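Side-chain contact in suppressor of RNA silencing p3 (Rice hoja blanca virus, PDB 3AJF), which suppresses RNA-mediated gene silencing in the host, presumably by binding double-stranded RNA, and forms a homodimer: residues 13-16 with 17-21. Residues are numbered along the deposited sequence; the frame is centred on the assembly and turned at random.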
# COMPACT_ATOMS: atom_id res chain seq x y z
N LEU A 13 4.07 -4.52 -16.10
CA LEU A 13 4.02 -3.09 -16.38
C LEU A 13 5.41 -2.51 -16.14
O LEU A 13 5.98 -2.73 -15.06
CB LEU A 13 3.02 -2.39 -15.45
CG LEU A 13 1.57 -2.87 -15.32
CD1 LEU A 13 0.85 -2.14 -14.16
CD2 LEU A 13 0.78 -2.73 -16.61
N PRO A 14 5.96 -1.79 -17.12
CA PRO A 14 7.26 -1.14 -17.01
C PRO A 14 7.33 -0.12 -15.87
O PRO A 14 6.44 0.72 -15.72
CB PRO A 14 7.42 -0.43 -18.35
CG PRO A 14 6.56 -1.25 -19.31
CD PRO A 14 5.37 -1.60 -18.46
N ILE A 15 8.39 -0.22 -15.07
CA ILE A 15 8.61 0.68 -13.95
C ILE A 15 9.80 1.51 -14.33
O ILE A 15 10.90 0.99 -14.33
CB ILE A 15 9.00 -0.09 -12.69
CG1 ILE A 15 7.96 -1.13 -12.37
CG2 ILE A 15 9.26 0.86 -11.48
CD1 ILE A 15 8.61 -2.33 -11.89
N PRO A 16 9.60 2.81 -14.62
CA PRO A 16 10.76 3.61 -15.01
C PRO A 16 11.81 3.67 -13.90
O PRO A 16 11.48 3.77 -12.71
CB PRO A 16 10.15 5.00 -15.29
CG PRO A 16 8.72 4.76 -15.47
CD PRO A 16 8.37 3.61 -14.59
N ILE A 17 13.07 3.56 -14.30
CA ILE A 17 14.20 3.49 -13.34
C ILE A 17 14.35 4.76 -12.47
O ILE A 17 14.69 4.68 -11.26
CB ILE A 17 15.53 3.06 -14.08
CG1 ILE A 17 16.63 2.68 -13.08
CG2 ILE A 17 15.99 4.13 -15.04
CD1 ILE A 17 16.44 1.30 -12.42
N ASP A 18 14.03 5.92 -13.05
CA ASP A 18 14.02 7.18 -12.32
C ASP A 18 12.92 7.23 -11.28
O ASP A 18 13.04 8.00 -10.31
CB ASP A 18 13.90 8.36 -13.26
CG ASP A 18 15.16 8.55 -14.16
OD1 ASP A 18 16.24 7.97 -13.86
OD2 ASP A 18 15.07 9.30 -15.15
N LEU A 19 11.85 6.43 -11.47
CA LEU A 19 10.80 6.33 -10.45
C LEU A 19 11.34 5.64 -9.21
O LEU A 19 11.08 6.09 -8.09
CB LEU A 19 9.55 5.59 -10.97
CG LEU A 19 8.47 5.25 -9.90
CD1 LEU A 19 7.98 6.50 -9.08
CD2 LEU A 19 7.28 4.59 -10.52
N LEU A 20 12.07 4.54 -9.39
CA LEU A 20 12.68 3.87 -8.23
C LEU A 20 13.68 4.77 -7.51
O LEU A 20 13.75 4.75 -6.27
CB LEU A 20 13.31 2.53 -8.62
CG LEU A 20 12.35 1.41 -9.09
CD1 LEU A 20 13.15 0.20 -9.62
CD2 LEU A 20 11.39 0.98 -8.00
N SER A 21 14.44 5.56 -8.26
CA SER A 21 15.36 6.53 -7.67
C SER A 21 14.64 7.61 -6.90
O SER A 21 15.08 8.01 -5.81
CB SER A 21 16.19 7.22 -8.75
OG SER A 21 16.98 6.26 -9.40
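The carbonyl group of Pro16 has Leu19 over one face and, on the other side of its plane, the meeting of Ile15 with Leu20. Leu19 N stands 60° above the plane and bonds Pro16 O at 3.0 Å, bent at the hydrogen (133°) and away from either lone pair. Leu19 CB lies against Pro16 O at a low angle on that side of the plane, 3.2 Å away. A second, weak bond from Leu20 N reaches Pro16 O at 3.5 Å, so an i+3 and a weak i+4 bond share this oxygen at the start of helix 17-30, the first helix of this helical domain of p3; Ser21 N to Ile17 O carries on the i+4 pattern. Pro16 occupies the N-cap, and Ile15 before it pairs with Leu20 in the first turn: the N' to N4 contact of a hydrophobic staple. The touching branch is Ile15 CG2, 3.9 Å from Leu20 CG and 4.1 Å from Leu20 CD2, the two side chains meeting at a slant. That methyl points at the helix because it lies trans to the nitrogen of Ile15. Leu19 CD2 adds a looser contact, 4.3 Å from Ile15 CG2. Beyond the turn, Pro16 and Leu19 lean on Pro76 while Leu20 rests on Leu80, seating the helix start against helix 74-85, which the Cys10-Cys79 disulfide links to strand 9-10.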